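Local coordinates for fosfomycin resistance protein FosX (Mesorhizobium loti, PDB 1R9C), which catalyses the manganese-dependent hydration of the antibiotic fosfomycin, and so confers resistance to it, working as a homodimer, at residues 30-35 and 42-47; 8-13 and 113-118; 77-82 and 105-110. All blocks are in the same frame, centred on the assembly; numbering follows the deposited sequence.

How the contacts relate
Contact 2 (8-13 with 113-118) joins strand 5-12 of one sheet to strand 116-120 of the other and the loop before it. Contact 1 (30-35 with 42-47) lies in the same sheet as residues 8-13, with centres 15 Å apart and nearest atoms about 6 Å. Contact 3 packs helix 79-89 on the other sheet, 18 Å from contact 2 between centres, and meets it directly: Ser106 OG stands 2.5 Å from Glu118 OE2, a probable hydrogen bond behind a manganese ligand. Contacts 1 and 3 lie on opposite sides of the chain's centre, their centres about 27 Å apart. Each manganese is shared between subunits: Glu118 and His69 of one chain, His7 of the other.

Contact 1 of 3, residues 30-35 and 42-47; sequences EVYASD and SREKFF
Ser34 folds its OG between its own backbone N and carbonyl carbon (chi1 70°), which turns the hydroxyl to the neighbouring strand, where it accepts from Glu44 N at 2.9 Å. Glu30 instead carries CG anti to its backbone N (chi1 -168°), and its extended chain runs over one face of the Phe47 ring, with CG in CH-pi contact, to end at Lys45. There Lys45 NZ meets Glu30 OE2 at 2.7 Å from above the carboxylate plane, a salt bridge; Thr19 of helix 15-26 is a second partner of the ammonium.

Ala33 and Lys45 share the sheet face of Glu30 and Phe47. On the opposite face of the sheet, the Tyr32 and Phe46 side chains lie alongside one another, CD2 of Tyr32 3.7 Å from CD1 of Phe46 and over a face of the Phe46 ring. Glu44 CG touches the Tyr32 ring at its edge, while the tyrosine hydroxyl bonds to Glu37.

At the loop end of the hairpin Arg43 bends at chi3 and grips Asp35 side-on, the two flat groups nearly coplanar. Arg43 NE and NH2 both bond to Asp35 OD2, NH2 at 2.7 Å; a salt bridge from NH2 to Glu16 adds a second carboxylate.

Between the backbones, Val31 N gives a 2.9 Å bond to Phe46 O, which takes a weak second one from Tyr32 N. Two residues thus face one: a classic beta bulge in the antiparallel hairpin of strands 29-33 and 44-49, the edge of a VOC-fold sheet that carries Glu44, the probable proton acceptor of the active site.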
loop_
_atom_site.group_PDB
_atom_site.type_symbol
_atom_site.label_atom_id
_atom_site.label_comp_id
_atom_site.label_asym_id
_atom_site.label_seq_id
_atom_site.Cartn_x
_atom_site.Cartn_y
_atom_site.Cartn_z
ATOM N N GLU A 30 -9.061 -13.866 6.495
ATOM C CA GLU A 30 -8.077 -13.852 7.574
ATOM C C GLU A 30 -7.292 -15.152 7.564
ATOM O O GLU A 30 -7.872 -16.245 7.669
ATOM C CB GLU A 30 -8.751 -13.634 8.930
ATOM C CG GLU A 30 -7.794 -13.314 10.078
ATOM C CD GLU A 30 -8.518 -13.252 11.408
ATOM O OE1 GLU A 30 -8.078 -13.922 12.375
ATOM O OE2 GLU A 30 -9.541 -12.547 11.483
ATOM N N VAL A 31 -5.976 -15.040 7.434
ATOM C CA VAL A 31 -5.099 -16.231 7.441
ATOM C C VAL A 31 -4.220 -16.365 8.691
ATOM O O VAL A 31 -3.561 -17.395 8.888
ATOM C CB VAL A 31 -4.234 -16.325 6.165
ATOM C CG1 VAL A 31 -5.136 -16.346 4.881
ATOM C CG2 VAL A 31 -3.277 -15.179 6.069
ATOM N N TYR A 32 -4.178 -15.326 9.521
ATOM C CA TYR A 32 -3.320 -15.361 10.710
ATOM C C TYR A 32 -3.787 -14.337 11.718
ATOM O O TYR A 32 -4.180 -13.228 11.334
ATOM C CB TYR A 32 -1.865 -15.042 10.342
ATOM C CG TYR A 32 -0.930 -14.842 11.542
ATOM C CD1 TYR A 32 -0.374 -15.940 12.220
ATOM C CD2 TYR A 32 -0.608 -13.552 11.994
ATOM C CE1 TYR A 32 0.496 -15.754 13.320
ATOM C CE2 TYR A 32 0.267 -13.362 13.094
ATOM C CZ TYR A 32 0.804 -14.452 13.737
ATOM O OH TYR A 32 1.645 -14.234 14.808
ATOM N N ALA A 33 -3.718 -14.717 12.998
ATOM C CA ALA A 33 -3.917 -13.790 14.110
ATOM C C ALA A 33 -2.912 -14.096 15.217
ATOM O O ALA A 33 -2.840 -15.225 15.718
ATOM C CB ALA A 33 -5.375 -13.854 14.651
ATOM N N SER A 34 -2.138 -13.085 15.602
ATOM C CA SER A 34 -1.178 -13.235 16.688
ATOM C C SER A 34 -1.847 -13.569 18.027
ATOM O O SER A 34 -1.207 -14.118 18.911
ATOM C CB SER A 34 -0.274 -12.007 16.798
ATOM O OG SER A 34 -1.002 -10.898 17.264
ATOM N N ASP A 35 -3.139 -13.274 18.156
ATOM C CA ASP A 35 -3.922 -13.674 19.354
ATOM C C ASP A 35 -4.046 -15.188 19.605
ATOM O O ASP A 35 -4.345 -15.618 20.738
ATOM C CB ASP A 35 -5.320 -13.048 19.295
ATOM C CG ASP A 35 -5.333 -11.629 19.813
ATOM O OD1 ASP A 35 -4.432 -11.267 20.607
ATOM O OD2 ASP A 35 -6.185 -10.787 19.459
ATOM N N SER A 42 1.787 -7.545 21.427
ATOM C CA SER A 42 1.380 -6.843 20.232
ATOM C C SER A 42 0.357 -7.706 19.487
ATOM O O SER A 42 0.411 -8.946 19.549
ATOM C CB SER A 42 2.606 -6.559 19.375
ATOM O OG SER A 42 3.118 -7.757 18.839
ATOM N N ARG A 43 -0.583 -7.043 18.822
ATOM C CA ARG A 43 -1.667 -7.723 18.122
ATOM C C ARG A 43 -1.666 -7.419 16.629
ATOM O O ARG A 43 -1.756 -6.273 16.224
ATOM C CB ARG A 43 -3.009 -7.329 18.745
ATOM C CG ARG A 43 -3.007 -7.519 20.265
ATOM C CD ARG A 43 -4.356 -7.462 20.921
ATOM N NE ARG A 43 -5.384 -8.206 20.192
ATOM C CZ ARG A 43 -6.463 -7.647 19.621
ATOM N NH1 ARG A 43 -6.663 -6.328 19.668
ATOM N NH2 ARG A 43 -7.344 -8.420 19.004
ATOM N N GLU A 44 -1.560 -8.466 15.818
ATOM C CA GLU A 44 -1.555 -8.303 14.373
ATOM C C GLU A 44 -2.406 -9.397 13.730
ATOM O O GLU A 44 -2.625 -10.459 14.337
ATOM C CB GLU A 44 -0.115 -8.298 13.822
ATOM C CG GLU A 44 0.581 -9.642 13.831
ATOM C CD GLU A 44 2.078 -9.546 13.553
ATOM O OE1 GLU A 44 2.504 -8.696 12.739
ATOM O OE2 GLU A 44 2.827 -10.342 14.153
ATOM N N LYS A 45 -2.910 -9.117 12.526
ATOM C CA LYS A 45 -3.574 -10.108 11.701
ATOM C C LYS A 45 -3.096 -9.970 10.279
ATOM O O LYS A 45 -2.757 -8.862 9.846
ATOM C CB LYS A 45 -5.087 -9.857 11.690
ATOM C CG LYS A 45 -5.806 -10.153 13.012
ATOM C CD LYS A 45 -7.267 -9.944 12.817
ATOM C CE LYS A 45 -8.099 -10.488 13.951
ATOM N NZ LYS A 45 -9.493 -10.658 13.420
ATOM N N PHE A 46 -3.078 -11.092 9.552
ATOM C CA PHE A 46 -2.758 -11.105 8.124
ATOM C C PHE A 46 -4.021 -11.538 7.358
ATOM O O PHE A 46 -4.752 -12.473 7.793
ATOM C CB PHE A 46 -1.672 -12.126 7.800
ATOM C CG PHE A 46 -0.334 -11.866 8.448
ATOM C CD1 PHE A 46 0.570 -12.906 8.587
ATOM C CD2 PHE A 46 0.032 -10.586 8.876
ATOM C CE1 PHE A 46 1.834 -12.699 9.153
ATOM C CE2 PHE A 46 1.270 -10.364 9.461
ATOM C CZ PHE A 46 2.185 -11.421 9.589
ATOM N N PHE A 47 -4.252 -10.880 6.218
ATOM C CA PHE A 47 -5.356 -11.224 5.354
ATOM C C PHE A 47 -4.881 -11.405 3.936
ATOM O O PHE A 47 -3.855 -10.826 3.525
ATOM C CB PHE A 47 -6.402 -10.095 5.337
ATOM C CG PHE A 47 -7.117 -9.891 6.643
ATOM C CD1 PHE A 47 -6.562 -9.076 7.645
ATOM C CD2 PHE A 47 -8.359 -10.455 6.855
ATOM C CE1 PHE A 47 -7.229 -8.865 8.834
ATOM C CE2 PHE A 47 -9.040 -10.252 8.081
ATOM C CZ PHE A 47 -8.465 -9.460 9.060
HETATM O O HOH W 1 -1.476 -11.092 19.961
HETATM O O HOH W 2 -4.329 -10.976 16.727
#

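Contact 2 of 3, residues 8-13 and 113-118. With MN (manganese (II) ion), chain C.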
loop_
_atom_site.group_PDB
_atom_site.type_symbol
_atom_site.label_atom_id
_atom_site.label_comp_id
_atom_site.label_asym_id
_atom_site.label_seq_id
_atom_site.Cartn_x
_atom_site.Cartn_y
_atom_site.Cartn_z
ATOM N N MET A 8 0.988 -4.988 2.052
ATOM C CA MET A 8 0.736 -3.657 2.560
ATOM C C MET A 8 0.326 -3.764 4.030
ATOM O O MET A 8 -0.414 -4.670 4.422
ATOM C CB MET A 8 -0.338 -2.950 1.719
ATOM C CG MET A 8 -1.674 -3.705 1.717
ATOM S SD MET A 8 -2.947 -2.984 0.623
ATOM C CE MET A 8 -2.231 -3.349 -0.990
ATOM N N THR A 9 0.841 -2.849 4.856
ATOM C CA THR A 9 0.610 -2.909 6.289
ATOM C C THR A 9 -0.047 -1.634 6.761
ATOM O O THR A 9 0.467 -0.543 6.508
ATOM C CB THR A 9 1.944 -3.136 7.033
ATOM O OG1 THR A 9 2.349 -4.489 6.829
ATOM C CG2 THR A 9 1.738 -3.060 8.546
ATOM N N PHE A 10 -1.164 -1.792 7.476
ATOM C CA PHE A 10 -1.884 -0.685 8.122
ATOM C C PHE A 10 -1.936 -0.819 9.639
ATOM O O PHE A 10 -2.236 -1.890 10.154
ATOM C CB PHE A 10 -3.329 -0.633 7.584
ATOM C CG PHE A 10 -3.388 -0.610 6.065
ATOM C CD1 PHE A 10 -3.745 -1.748 5.350
ATOM C CD2 PHE A 10 -2.992 0.534 5.378
ATOM C CE1 PHE A 10 -3.762 -1.747 3.942
ATOM C CE2 PHE A 10 -3.000 0.546 3.978
ATOM C CZ PHE A 10 -3.367 -0.586 3.267
ATOM N N ILE A 11 -1.691 0.290 10.333
ATOM C CA ILE A 11 -1.826 0.375 11.781
ATOM C C ILE A 11 -3.227 0.952 12.054
ATOM O O ILE A 11 -3.651 1.895 11.392
ATOM C CB ILE A 11 -0.755 1.319 12.324
ATOM C CG1 ILE A 11 0.603 1.005 11.663
ATOM C CG2 ILE A 11 -0.806 1.397 13.902
ATOM C CD1 ILE A 11 1.563 0.219 12.489
ATOM N N VAL A 12 -3.971 0.312 12.955
ATOM C CA VAL A 12 -5.371 0.635 13.178
ATOM C C VAL A 12 -5.625 0.570 14.677
ATOM O O VAL A 12 -4.960 -0.187 15.389
ATOM C CB VAL A 12 -6.326 -0.348 12.407
ATOM C CG1 VAL A 12 -6.134 -0.243 10.874
ATOM C CG2 VAL A 12 -6.179 -1.810 12.908
ATOM N N ARG A 13 -6.557 1.385 15.161
ATOM C CA ARG A 13 -6.883 1.455 16.580
ATOM C C ARG A 13 -7.648 0.206 17.041
ATOM O O ARG A 13 -7.470 -0.260 18.179
ATOM C CB ARG A 13 -7.714 2.716 16.885
ATOM C CG ARG A 13 -6.921 4.044 17.100
ATOM C CD ARG A 13 -7.814 5.316 17.166
ATOM N NE ARG A 13 -8.684 5.458 15.981
ATOM C CZ ARG A 13 -9.720 6.295 15.881
ATOM N NH1 ARG A 13 -10.041 7.105 16.881
ATOM N NH2 ARG A 13 -10.446 6.321 14.767
ATOM N N ASP A 113 -9.413 4.759 10.452
ATOM C CA ASP A 113 -8.130 5.257 10.956
ATOM C C ASP A 113 -7.505 6.237 9.949
ATOM O O ASP A 113 -6.294 6.335 9.830
ATOM C CB ASP A 113 -7.201 4.062 11.242
ATOM C CG ASP A 113 -7.721 3.177 12.374
ATOM O OD1 ASP A 113 -7.482 3.497 13.563
ATOM O OD2 ASP A 113 -8.397 2.151 12.158
ATOM N N ASN A 114 -8.363 6.952 9.218
ATOM C CA ASN A 114 -7.938 7.924 8.214
ATOM C C ASN A 114 -7.165 7.409 7.002
ATOM O O ASN A 114 -6.629 8.198 6.257
ATOM C CB ASN A 114 -7.219 9.124 8.872
ATOM C CG ASN A 114 -8.112 9.838 9.842
ATOM O OD1 ASN A 114 -9.345 9.833 9.685
ATOM N ND2 ASN A 114 -7.521 10.453 10.853
ATOM N N HIS A 115 -7.119 6.101 6.781
ATOM C CA HIS A 115 -6.588 5.579 5.526
ATOM C C HIS A 115 -7.619 5.723 4.411
ATOM O O HIS A 115 -8.774 5.326 4.594
ATOM C CB HIS A 115 -6.245 4.090 5.634
ATOM C CG HIS A 115 -5.322 3.752 6.769
ATOM N ND1 HIS A 115 -5.717 2.973 7.835
ATOM C CD2 HIS A 115 -4.004 4.009 6.961
ATOM C CE1 HIS A 115 -4.697 2.807 8.663
ATOM N NE2 HIS A 115 -3.647 3.438 8.165
ATOM N N MET A 116 -7.188 6.234 3.255
ATOM C CA MET A 116 -8.064 6.293 2.073
ATOM C C MET A 116 -7.837 5.067 1.172
ATOM O O MET A 116 -6.682 4.670 0.874
ATOM C CB MET A 116 -7.853 7.585 1.275
ATOM C CG MET A 116 -8.891 7.859 0.150
ATOM S SD MET A 116 -8.363 9.185 -0.991
ATOM C CE MET A 116 -8.850 10.473 -0.034
ATOM N N PHE A 117 -8.939 4.495 0.716
ATOM C CA PHE A 117 -8.904 3.389 -0.257
ATOM C C PHE A 117 -9.724 3.798 -1.440
ATOM O O PHE A 117 -10.550 4.717 -1.320
ATOM C CB PHE A 117 -9.518 2.132 0.359
ATOM C CG PHE A 117 -8.668 1.525 1.435
ATOM C CD1 PHE A 117 -8.901 1.831 2.776
ATOM C CD2 PHE A 117 -7.607 0.689 1.100
ATOM C CE1 PHE A 117 -8.077 1.298 3.790
ATOM C CE2 PHE A 117 -6.786 0.127 2.098
ATOM C CZ PHE A 117 -7.031 0.434 3.437
ATOM N N GLU A 118 -9.507 3.139 -2.577
ATOM C CA GLU A 118 -10.220 3.471 -3.805
ATOM C C GLU A 118 -10.603 2.121 -4.433
ATOM O O GLU A 118 -9.830 1.173 -4.362
ATOM C CB GLU A 118 -9.306 4.241 -4.767
ATOM C CG GLU A 118 -9.952 4.499 -6.143
ATOM C CD GLU A 118 -9.084 5.282 -7.120
ATOM O OE1 GLU A 118 -7.917 5.716 -6.795
ATOM O OE2 GLU A 118 -9.636 5.517 -8.249
HETATM MN MN MN C . -6.450 6.752 -7.505
HETATM O O HOH W 3 -4.871 8.109 -8.265
#
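The His115 ring is covered on both faces: Asp113 O sits over the centre of one, and Phe10 CD2 lies 3.9 Å above the other. In the plane of the imidazole, at its edge, Ile11 O approaches CE1 to 3.1 Å. Phe10 turns its edge to the histidine and offers one of its own faces to Phe117, which comes tip to tip with its edge leading, the two planes 71° apart. These paired edge-to-face contacts make an aromatic cluster between the two sheets of the VOC fold, joining strand 5-12 to strand 116-120 and the turn before it.

Polar partners hold the imidazole from both nitrogens: ND1 bonds to Asp111 and NE2 to Asn68 of the second subunit, so the cluster also adjoins the dimer interface. Further along 113-118, Glu118 runs away from the cluster, fully extended, and binds manganese through OE1 at 1.9 Å, alongside His69, His7 of the second subunit and a water.

At the far end Asp113 receives Arg13. Arg13 NE, at the guanidinium edge, makes a salt bridge to Asp113 OD1 whose hydrogen bond is weak, NH2 bonding instead to Asp112 O, and backbone Arg13 N meets Asp113 OD1 at 2.8 Å from above the carboxylate plane.

Contact 3 of 3, residues 77-82 and 105-110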
loop_
_atom_site.group_PDB
_atom_site.type_symbol
_atom_site.label_atom_id
_atom_site.label_comp_id
_atom_site.label_asym_id
_atom_site.label_seq_id
_atom_site.Cartn_x
_atom_site.Cartn_y
_atom_site.Cartn_z
ATOM N N ALA A 77 -19.535 -3.151 -13.726
ATOM C CA ALA A 77 -20.867 -3.670 -13.401
ATOM C C ALA A 77 -21.126 -3.759 -11.895
ATOM O O ALA A 77 -22.281 -3.747 -11.463
ATOM C CB ALA A 77 -21.106 -5.046 -14.063
ATOM N N ASP A 78 -20.062 -3.843 -11.104
ATOM C CA ASP A 78 -20.190 -3.995 -9.655
ATOM C C ASP A 78 -20.088 -2.659 -8.926
ATOM O O ASP A 78 -20.109 -2.622 -7.704
ATOM C CB ASP A 78 -19.114 -4.935 -9.108
ATOM C CG ASP A 78 -19.223 -6.337 -9.659
ATOM O OD1 ASP A 78 -20.298 -6.696 -10.158
ATOM O OD2 ASP A 78 -18.275 -7.144 -9.615
ATOM N N PHE A 79 -19.982 -1.562 -9.670
ATOM C CA PHE A 79 -19.794 -0.255 -9.034
ATOM C C PHE A 79 -20.877 0.035 -7.967
ATOM O O PHE A 79 -20.554 0.369 -6.837
ATOM C CB PHE A 79 -19.749 0.850 -10.097
ATOM C CG PHE A 79 -19.485 2.217 -9.543
ATOM C CD1 PHE A 79 -18.184 2.713 -9.482
ATOM C CD2 PHE A 79 -20.524 3.012 -9.116
ATOM C CE1 PHE A 79 -17.918 3.990 -8.977
ATOM C CE2 PHE A 79 -20.270 4.302 -8.608
ATOM C CZ PHE A 79 -18.966 4.781 -8.541
ATOM N N ASP A 80 -22.149 -0.100 -8.323
ATOM C CA ASP A 80 -23.213 0.204 -7.370
ATOM C C ASP A 80 -23.255 -0.756 -6.168
ATOM O O ASP A 80 -23.442 -0.320 -5.047
ATOM C CB ASP A 80 -24.568 0.312 -8.069
ATOM C CG ASP A 80 -24.658 1.531 -8.990
ATOM O OD1 ASP A 80 -23.991 2.564 -8.759
ATOM O OD2 ASP A 80 -25.380 1.538 -9.988
ATOM N N ARG A 81 -23.062 -2.052 -6.418
ATOM C CA ARG A 81 -22.842 -3.059 -5.367
ATOM C C ARG A 81 -21.757 -2.677 -4.356
ATOM O O ARG A 81 -21.925 -2.824 -3.127
ATOM C CB ARG A 81 -22.375 -4.352 -6.033
ATOM C CG ARG A 81 -23.000 -5.614 -5.520
ATOM C CD ARG A 81 -23.131 -6.676 -6.615
ATOM N NE ARG A 81 -24.364 -6.547 -7.363
ATOM C CZ ARG A 81 -24.440 -6.357 -8.682
ATOM N NH1 ARG A 81 -23.338 -6.269 -9.427
ATOM N NH2 ARG A 81 -25.631 -6.264 -9.254
ATOM N N TYR A 82 -20.603 -2.251 -4.868
ATOM C CA TYR A 82 -19.513 -1.896 -3.973
ATOM C C TYR A 82 -19.802 -0.631 -3.182
ATOM O O TYR A 82 -19.396 -0.511 -2.039
ATOM C CB TYR A 82 -18.186 -1.769 -4.730
ATOM C CG TYR A 82 -17.519 -3.104 -4.822
ATOM C CD1 TYR A 82 -17.640 -3.877 -5.976
ATOM C CD2 TYR A 82 -16.838 -3.631 -3.724
ATOM C CE1 TYR A 82 -17.069 -5.132 -6.054
ATOM C CE2 TYR A 82 -16.258 -4.883 -3.779
ATOM C CZ TYR A 82 -16.354 -5.619 -4.958
ATOM O OH TYR A 82 -15.799 -6.865 -5.059
ATOM N N ARG A 105 -14.428 4.719 -13.457
ATOM C CA ARG A 105 -14.959 5.485 -12.339
ATOM C C ARG A 105 -14.478 4.888 -11.024
ATOM O O ARG A 105 -13.967 3.791 -10.996
ATOM C CB ARG A 105 -16.483 5.576 -12.359
ATOM C CG ARG A 105 -17.201 4.304 -12.693
ATOM C CD ARG A 105 -18.682 4.537 -13.003
ATOM N NE ARG A 105 -19.434 3.291 -13.092
ATOM C CZ ARG A 105 -20.733 3.155 -12.775
ATOM N NH1 ARG A 105 -21.424 4.190 -12.311
ATOM N NH2 ARG A 105 -21.327 1.967 -12.902
ATOM N N SER A 106 -14.609 5.651 -9.942
ATOM C CA SER A 106 -14.051 5.237 -8.672
ATOM C C SER A 106 -14.990 5.524 -7.538
ATOM O O SER A 106 -15.821 6.458 -7.607
ATOM C CB SER A 106 -12.738 5.962 -8.407
ATOM O OG SER A 106 -11.855 5.699 -9.467
ATOM N N ILE A 107 -14.841 4.698 -6.509
ATOM C CA ILE A 107 -15.391 4.962 -5.184
ATOM C C ILE A 107 -14.167 5.207 -4.274
ATOM O O ILE A 107 -13.247 4.373 -4.246
ATOM C CB ILE A 107 -16.177 3.717 -4.679
ATOM C CG1 ILE A 107 -17.324 3.364 -5.610
ATOM C CG2 ILE A 107 -16.669 3.905 -3.219
ATOM C CD1 ILE A 107 -17.628 1.863 -5.642
ATOM N N TYR A 108 -14.150 6.327 -3.548
ATOM C CA TYR A 108 -13.076 6.548 -2.562
ATOM C C TYR A 108 -13.737 6.580 -1.205
ATOM O O TYR A 108 -14.747 7.237 -1.042
ATOM C CB TYR A 108 -12.377 7.893 -2.746
ATOM C CG TYR A 108 -11.680 8.088 -4.059
ATOM C CD1 TYR A 108 -12.390 8.525 -5.164
ATOM C CD2 TYR A 108 -10.301 7.879 -4.196
ATOM C CE1 TYR A 108 -11.776 8.715 -6.382
ATOM C CE2 TYR A 108 -9.669 8.102 -5.443
ATOM C CZ TYR A 108 -10.430 8.494 -6.520
ATOM O OH TYR A 108 -9.877 8.735 -7.755
ATOM N N PHE A 109 -13.161 5.861 -0.254
ATOM C CA PHE A 109 -13.718 5.751 1.085
ATOM C C PHE A 109 -12.551 5.685 2.092
ATOM O O PHE A 109 -11.400 5.558 1.698
ATOM C CB PHE A 109 -14.667 4.537 1.180
ATOM C CG PHE A 109 -13.970 3.194 1.161
ATOM C CD1 PHE A 109 -13.587 2.569 2.342
ATOM C CD2 PHE A 109 -13.713 2.544 -0.052
ATOM C CE1 PHE A 109 -12.927 1.340 2.309
ATOM C CE2 PHE A 109 -13.070 1.316 -0.088
ATOM C CZ PHE A 109 -12.691 0.701 1.095
ATOM N N TYR A 110 -12.851 5.855 3.369
ATOM C CA TYR A 110 -11.830 5.846 4.412
ATOM C C TYR A 110 -12.186 4.691 5.324
ATOM O O TYR A 110 -13.370 4.426 5.534
ATOM C CB TYR A 110 -11.883 7.145 5.232
ATOM C CG TYR A 110 -11.687 8.386 4.397
ATOM C CD1 TYR A 110 -12.769 8.989 3.782
ATOM C CD2 TYR A 110 -10.406 8.900 4.170
ATOM C CE1 TYR A 110 -12.617 10.100 3.006
ATOM C CE2 TYR A 110 -10.220 10.007 3.363
ATOM C CZ TYR A 110 -11.346 10.621 2.807
ATOM O OH TYR A 110 -11.212 11.716 2.020
#
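Phe79 and Arg105 meet by stacking: the guanidinium lies flat on one face of the phenyl ring, planes 13° apart, in an off-centre cation-pi contact with CZ 4.0 Å from the Phe79 centroid. Arg105 CG is set between its own N and carbonyl carbon (chi1 43°), and the chain then runs extended to NE across this face, so that CD makes a CH-pi contact before the charged group arrives. NH2 of Arg105 reaches back over Phe79 CB at 3.4 Å.

Apolar contact takes the opposite face. Ile107 CD1 lies 4.1 Å from the Phe79 centroid, and CG1 touches Phe79 CE1 at 3.5 Å. The same CD1 of Ile107 packs on Tyr82 CB at 3.8 Å, one helical turn further on, while the Tyr82 hydroxyl bonds to Met1 of the second subunit.

A polar atom borders this packing: Ser106 O comes to the ring edge, 3.5 Å from Phe79 CE1.

Phe79 is thus sandwiched between a cation and an aliphatic chain, joining the first turn of helix 79-89 to strand 106-110. The salt bridge from Asp76 to Arg105 NE probably offsets the charge of the guanidinium, whose flat face covers the buried ring.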